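Long-range contact in ginlfy protein (Ginkgo biloba, PDB 4UDE), which probably acts as a DNA-binding transcription factor of the LEAFY family, this piece being its SAM oligomerization domain: residues E7-F15 / L25-V35. Sequence-based numbering, arbitrary orientation.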
ATOM      1  N   GLU A   7     -12.175   2.550   1.592  1.00 32.77           N
ATOM      2  CA  GLU A   7     -10.750   2.259   1.812  1.00 32.38           C
ATOM      3  C   GLU A   7     -10.142   1.469   0.671  1.00 33.75           C
ATOM      4  O   GLU A   7      -9.033   1.780   0.245  1.00 31.20           O
ATOM      5  CB  GLU A   7     -10.500   1.565   3.161  1.00 34.10           C
ATOM      6  CG  GLU A   7     -10.821   2.393   4.399  1.00 46.95           C
ATOM      7  CD  GLU A   7     -10.672   3.907   4.323  1.00 81.32           C
ATOM      8  OE1 GLU A   7      -9.548   4.389   4.051  1.00 59.14           O
ATOM      9  OE2 GLU A   7     -11.684   4.610   4.554  1.00 88.80           O
ATOM     10  N   LEU A   8     -10.884   0.492   0.136  1.00 31.66           N
ATOM     11  CA  LEU A   8     -10.391  -0.306  -0.976  1.00 33.35           C
ATOM     12  C   LEU A   8     -10.185   0.569  -2.216  1.00 36.13           C
ATOM     13  O   LEU A   8      -9.130   0.462  -2.853  1.00 36.83           O
ATOM     14  CB  LEU A   8     -11.280  -1.542  -1.249  1.00 34.03           C
ATOM     15  CG  LEU A   8     -10.929  -2.391  -2.475  1.00 39.88           C
ATOM     16  CD1 LEU A   8      -9.592  -3.100  -2.307  1.00 40.24           C
ATOM     17  CD2 LEU A   8     -12.012  -3.405  -2.753  1.00 43.99           C
ATOM     18  N   SER A   9     -11.146   1.478  -2.502  1.00 30.42           N
ATOM     19  CA  SER A   9     -11.053   2.412  -3.621  1.00 30.08           C
ATOM     20  C   SER A   9      -9.830   3.301  -3.435  1.00 31.30           C
ATOM     21  O   SER A   9      -9.081   3.485  -4.380  1.00 30.88           O
ATOM     22  CB  SER A   9     -12.308   3.274  -3.727  1.00 33.49           C
ATOM     23  OG  SER A   9     -13.370   2.558  -4.328  1.00 52.33           O
ATOM     24  N   SER A  10      -9.625   3.829  -2.215  1.00 26.94           N
ATOM     25  CA  SER A  10      -8.466   4.663  -1.865  1.00 26.41           C
ATOM     26  C   SER A  10      -7.165   3.944  -2.174  1.00 27.40           C
ATOM     27  O   SER A  10      -6.315   4.533  -2.819  1.00 27.21           O
ATOM     28  CB  SER A  10      -8.492   5.045  -0.390  1.00 28.20           C
ATOM     29  OG  SER A  10      -9.518   5.988  -0.174  1.00 37.92           O
ATOM     30  N   LEU A  11      -7.025   2.681  -1.742  1.00 23.57           N
ATOM     31  CA  LEU A  11      -5.810   1.909  -1.989  1.00 24.66           C
ATOM     32  C   LEU A  11      -5.628   1.559  -3.471  1.00 33.13           C
ATOM     33  O   LEU A  11      -4.497   1.611  -3.966  1.00 33.88           O
ATOM     34  CB  LEU A  11      -5.702   0.664  -1.076  1.00 24.21           C
ATOM     35  CG  LEU A  11      -5.635   0.895   0.468  1.00 27.62           C
ATOM     36  CD1 LEU A  11      -5.271  -0.401   1.181  1.00 28.09           C
ATOM     37  CD2 LEU A  11      -4.607   1.936   0.856  1.00 24.01           C
ATOM     38  N   GLU A  12      -6.743   1.234  -4.184  1.00 30.56           N
ATOM     39  CA  GLU A  12      -6.730   0.937  -5.627  1.00 30.27           C
ATOM     40  C   GLU A  12      -6.140   2.124  -6.357  1.00 33.85           C
ATOM     41  O   GLU A  12      -5.292   1.933  -7.221  1.00 33.53           O
ATOM     42  CB  GLU A  12      -8.147   0.687  -6.166  1.00 31.14           C
ATOM     43  CG  GLU A  12      -8.629  -0.744  -6.034  1.00 43.55           C
ATOM     44  CD  GLU A  12     -10.081  -1.000  -6.408  1.00 69.42           C
ATOM     45  OE1 GLU A  12     -10.772  -0.062  -6.869  1.00 64.11           O
ATOM     46  OE2 GLU A  12     -10.537  -2.149  -6.216  1.00 75.25           O
ATOM     47  N   GLU A  13      -6.582   3.354  -5.996  1.00 29.42           N
ATOM     48  CA  GLU A  13      -6.082   4.595  -6.578  1.00 29.14           C
ATOM     49  C   GLU A  13      -4.604   4.812  -6.306  1.00 32.21           C
ATOM     50  O   GLU A  13      -3.892   5.242  -7.209  1.00 33.25           O
ATOM     51  CB  GLU A  13      -6.901   5.805  -6.097  1.00 30.52           C
ATOM     52  CG  GLU A  13      -8.270   5.888  -6.749  1.00 43.08           C
ATOM     53  CD  GLU A  13      -8.249   5.897  -8.266  1.00 63.87           C
ATOM     54  OE1 GLU A  13      -7.623   6.811  -8.855  1.00 60.28           O
ATOM     55  OE2 GLU A  13      -8.836   4.964  -8.862  1.00 54.36           O
ATOM     56  N   LEU A  14      -4.143   4.548  -5.071  1.00 26.39           N
ATOM     57  CA  LEU A  14      -2.729   4.704  -4.727  1.00 26.76           C
ATOM     58  C   LEU A  14      -1.816   3.724  -5.503  1.00 30.28           C
ATOM     59  O   LEU A  14      -0.759   4.107  -6.011  1.00 28.36           O
ATOM     60  CB  LEU A  14      -2.510   4.519  -3.205  1.00 26.41           C
ATOM     61  CG  LEU A  14      -1.038   4.544  -2.685  1.00 29.71           C
ATOM     62  CD1 LEU A  14      -0.396   5.911  -2.859  1.00 28.69           C
ATOM     63  CD2 LEU A  14      -0.967   4.120  -1.249  1.00 28.37           C
ATOM     64  N   PHE A  15      -2.230   2.461  -5.549  1.00 27.50           N
ATOM     65  CA  PHE A  15      -1.447   1.371  -6.111  1.00 26.69           C
ATOM     66  C   PHE A  15      -1.637   1.084  -7.606  1.00 32.09           C
ATOM     67  O   PHE A  15      -0.940   0.214  -8.140  1.00 32.05           O
ATOM     68  CB  PHE A  15      -1.620   0.129  -5.235  1.00 27.19           C
ATOM     69  CG  PHE A  15      -1.022   0.292  -3.852  1.00 27.74           C
ATOM     70  CD1 PHE A  15       0.335   0.544  -3.687  1.00 29.60           C
ATOM     71  CD2 PHE A  15      -1.804   0.128  -2.717  1.00 28.03           C
ATOM     72  CE1 PHE A  15       0.885   0.702  -2.411  1.00 30.72           C
ATOM     73  CE2 PHE A  15      -1.252   0.263  -1.439  1.00 30.89           C
ATOM     74  CZ  PHE A  15       0.089   0.541  -1.292  1.00 29.71           C
ATOM     75  N   LEU A  25      -4.532  -5.894  -1.987  1.00 29.27           N
ATOM     76  CA  LEU A  25      -5.289  -4.688  -1.600  1.00 30.10           C
ATOM     77  C   LEU A  25      -6.344  -5.009  -0.562  1.00 33.53           C
ATOM     78  O   LEU A  25      -6.458  -4.304   0.445  1.00 32.94           O
ATOM     79  CB  LEU A  25      -5.929  -3.983  -2.823  1.00 30.35           C
ATOM     80  CG  LEU A  25      -4.942  -3.448  -3.861  1.00 37.01           C
ATOM     81  CD1 LEU A  25      -5.654  -2.957  -5.113  1.00 36.57           C
ATOM     82  CD2 LEU A  25      -4.062  -2.357  -3.270  1.00 41.10           C
ATOM     83  N   THR A  26      -7.099  -6.092  -0.812  1.00 29.40           N
ATOM     84  CA  THR A  26      -8.151  -6.633   0.049  1.00 29.04           C
ATOM     85  C   THR A  26      -7.573  -6.934   1.437  1.00 30.19           C
ATOM     86  O   THR A  26      -8.181  -6.557   2.434  1.00 30.62           O
ATOM     87  CB  THR A  26      -8.790  -7.861  -0.650  1.00 39.92           C
ATOM     88  OG1 THR A  26      -9.777  -7.388  -1.564  1.00 46.13           O
ATOM     89  CG2 THR A  26      -9.436  -8.813   0.304  1.00 43.09           C
ATOM     90  N   LYS A  27      -6.413  -7.596   1.495  1.00 25.01           N
ATOM     91  CA  LYS A  27      -5.802  -7.907   2.768  1.00 26.45           C
ATOM     92  C   LYS A  27      -5.337  -6.644   3.514  1.00 30.95           C
ATOM     93  O   LYS A  27      -5.544  -6.554   4.717  1.00 31.19           O
ATOM     94  CB  LYS A  27      -4.665  -8.936   2.607  1.00 29.02           C
ATOM     95  CG  LYS A  27      -4.145  -9.491   3.944  1.00 33.32           C
ATOM     96  CD  LYS A  27      -5.192 -10.119   4.867  1.00 39.19           C
ATOM     97  CE  LYS A  27      -5.735 -11.431   4.356  1.00 45.37           C
ATOM     98  NZ  LYS A  27      -6.785 -11.971   5.261  1.00 54.32           N
ATOM     99  N   MET A  28      -4.756  -5.673   2.807  1.00 27.15           N
ATOM    100  CA  MET A  28      -4.308  -4.399   3.406  1.00 27.61           C
ATOM    101  C   MET A  28      -5.479  -3.605   4.028  1.00 30.64           C
ATOM    102  O   MET A  28      -5.337  -3.093   5.130  1.00 28.97           O
ATOM    103  CB  MET A  28      -3.527  -3.562   2.387  1.00 29.34           C
ATOM    104  CG  MET A  28      -2.203  -4.190   1.993  1.00 32.36           C
ATOM    105  SD  MET A  28      -1.318  -3.222   0.744  1.00 36.99           S
ATOM    106  CE  MET A  28      -0.772  -1.848   1.762  1.00 34.90           C
ATOM    107  N   VAL A  29      -6.652  -3.586   3.366  1.00 28.80           N
ATOM    108  CA  VAL A  29      -7.875  -2.931   3.873  1.00 29.72           C
ATOM    109  C   VAL A  29      -8.318  -3.620   5.177  1.00 35.28           C
ATOM    110  O   VAL A  29      -8.600  -2.948   6.166  1.00 34.70           O
ATOM    111  CB  VAL A  29      -9.013  -2.965   2.813  1.00 34.24           C
ATOM    112  CG1 VAL A  29     -10.354  -2.501   3.401  1.00 34.04           C
ATOM    113  CG2 VAL A  29      -8.643  -2.121   1.603  1.00 34.24           C
ATOM    114  N   GLU A  30      -8.334  -4.968   5.165  1.00 32.70           N
ATOM    115  CA  GLU A  30      -8.717  -5.822   6.278  1.00 33.52           C
ATOM    116  C   GLU A  30      -7.772  -5.594   7.480  1.00 39.65           C
ATOM    117  O   GLU A  30      -8.220  -5.610   8.636  1.00 38.75           O
ATOM    118  CB  GLU A  30      -8.715  -7.266   5.785  1.00 34.81           C
ATOM    119  CG  GLU A  30      -9.121  -8.331   6.781  1.00 49.79           C
ATOM    120  CD  GLU A  30      -8.931  -9.735   6.231  1.00 80.61           C
ATOM    121  OE1 GLU A  30      -9.164  -9.950   5.015  1.00 65.70           O
ATOM    122  OE2 GLU A  30      -8.525 -10.619   7.020  1.00 81.77           O
ATOM    123  N   MET A  31      -6.480  -5.314   7.193  1.00 36.52           N
ATOM    124  CA  MET A  31      -5.473  -5.011   8.213  1.00 35.99           C
ATOM    125  C   MET A  31      -5.605  -3.588   8.754  1.00 36.74           C
ATOM    126  O   MET A  31      -4.946  -3.252   9.731  1.00 36.69           O
ATOM    127  CB  MET A  31      -4.063  -5.250   7.675  1.00 38.82           C
ATOM    128  CG  MET A  31      -3.696  -6.700   7.604  1.00 43.43           C
ATOM    129  SD  MET A  31      -2.021  -6.900   6.974  1.00 49.23           S
ATOM    130  CE  MET A  31      -2.333  -6.886   5.409  1.00 45.74           C
ATOM    131  N   GLY A  32      -6.417  -2.765   8.101  1.00 31.69           N
ATOM    132  CA  GLY A  32      -6.686  -1.397   8.529  1.00 31.11           C
ATOM    133  C   GLY A  32      -5.810  -0.301   7.959  1.00 35.12           C
ATOM    134  O   GLY A  32      -5.798   0.806   8.505  1.00 35.42           O
ATOM    135  N   PHE A  33      -5.089  -0.569   6.853  1.00 29.59           N
ATOM    136  CA  PHE A  33      -4.240   0.449   6.218  1.00 28.32           C
ATOM    137  C   PHE A  33      -5.017   1.445   5.400  1.00 34.36           C
ATOM    138  O   PHE A  33      -5.987   1.093   4.717  1.00 36.18           O
ATOM    139  CB  PHE A  33      -3.115  -0.173   5.365  1.00 28.98           C
ATOM    140  CG  PHE A  33      -2.012  -0.743   6.214  1.00 29.71           C
ATOM    141  CD1 PHE A  33      -1.027   0.089   6.757  1.00 30.71           C
ATOM    142  CD2 PHE A  33      -1.998  -2.095   6.547  1.00 29.91           C
ATOM    143  CE1 PHE A  33      -0.014  -0.433   7.562  1.00 30.38           C
ATOM    144  CE2 PHE A  33      -0.987  -2.616   7.363  1.00 32.41           C
ATOM    145  CZ  PHE A  33       0.002  -1.782   7.856  1.00 30.28           C
ATOM    146  N   THR A  34      -4.589   2.703   5.494  1.00 29.69           N
ATOM    147  CA  THR A  34      -5.096   3.853   4.758  1.00 28.07           C
ATOM    148  C   THR A  34      -3.889   4.491   4.067  1.00 29.52           C
ATOM    149  O   THR A  34      -2.750   4.266   4.473  1.00 27.92           O
ATOM    150  CB  THR A  34      -5.823   4.884   5.676  1.00 29.48           C
ATOM    151  OG1 THR A  34      -4.881   5.594   6.477  1.00 29.20           O
ATOM    152  CG2 THR A  34      -6.968   4.273   6.515  1.00 21.01           C
ATOM    153  N   VAL A  35      -4.149   5.301   3.045  1.00 26.93           N
ATOM    154  CA  VAL A  35      -3.138   6.043   2.280  1.00 26.00           C
ATOM    155  C   VAL A  35      -2.336   6.994   3.192  1.00 30.97           C
ATOM    156  O   VAL A  35      -1.106   7.038   3.105  1.00 30.14           O
ATOM    157  CB  VAL A  35      -3.779   6.785   1.074  1.00 28.01           C
ATOM    158  CG1 VAL A  35      -2.751   7.659   0.350  1.00 27.89           C
ATOM    159  CG2 VAL A  35      -4.432   5.792   0.114  1.00 27.05           C
TER
HETATM  160  O   HOH W   1      -7.331   6.286   2.532  1.00 48.12           O
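Leu11 sits as a knob in a hole made by Leu25, Met28, Val29 and Val35. Its two methyls divide the work. CD1 lies 3.8 Å from both Met28 CB and Val29 CG2. The Leu11 and Val35 side chains slide past each other in opposite directions, and Leu11 CD2 touches Val35 CG2. CG is anti to the carbonyl carbon (chi1 -62°), which turns the two methyls to helix 22-30 and to Val35 at the start of helix 35-39. Leu25 returns the fit, lodging among Leu8, Leu11, Glu12 and Phe15. Its CD1 rests on the aliphatic Glu12 CG. Its CD2 approaches Phe15 CD2 obliquely, at a tight 3.4 Å. Leu8 crosses Leu25 at about a right angle, with Leu8 CD1 3.8 Å from Leu25 CB. Val29 CG2 packs close on the backbone, 3.6 Å from Leu8 CA.

Met28 makes an oblique Met-aromatic contact, its SD 5.0 Å from the centroid of the Phe15 ring. Its chain bends at chi3 (73°), which brings CE to 3.9 Å from Phe15 CE2. The Phe15 side chain also touches Leu38, Ile69 and Ala72, so it joins this helix pair to helices 35-39 and 63-83. An alanine in place of Phe15 would probably leave Leu25 CD2 and the Met28 thioether without their aromatic partner and open a gap in the core.

At the border, Glu7 runs beside Thr34, with Glu7 OE1 3.6 Å from Thr34 CG2. A water donates to Glu7 OE1 and weakly accepts from Val35 N. The axes of segments 7-15 and 25-30 run at 129°, nearer antiparallel than parallel. No direct hydrogen bond joins the two segments, so this corner of the SAM helical bundle depends mainly on apolar shape fit.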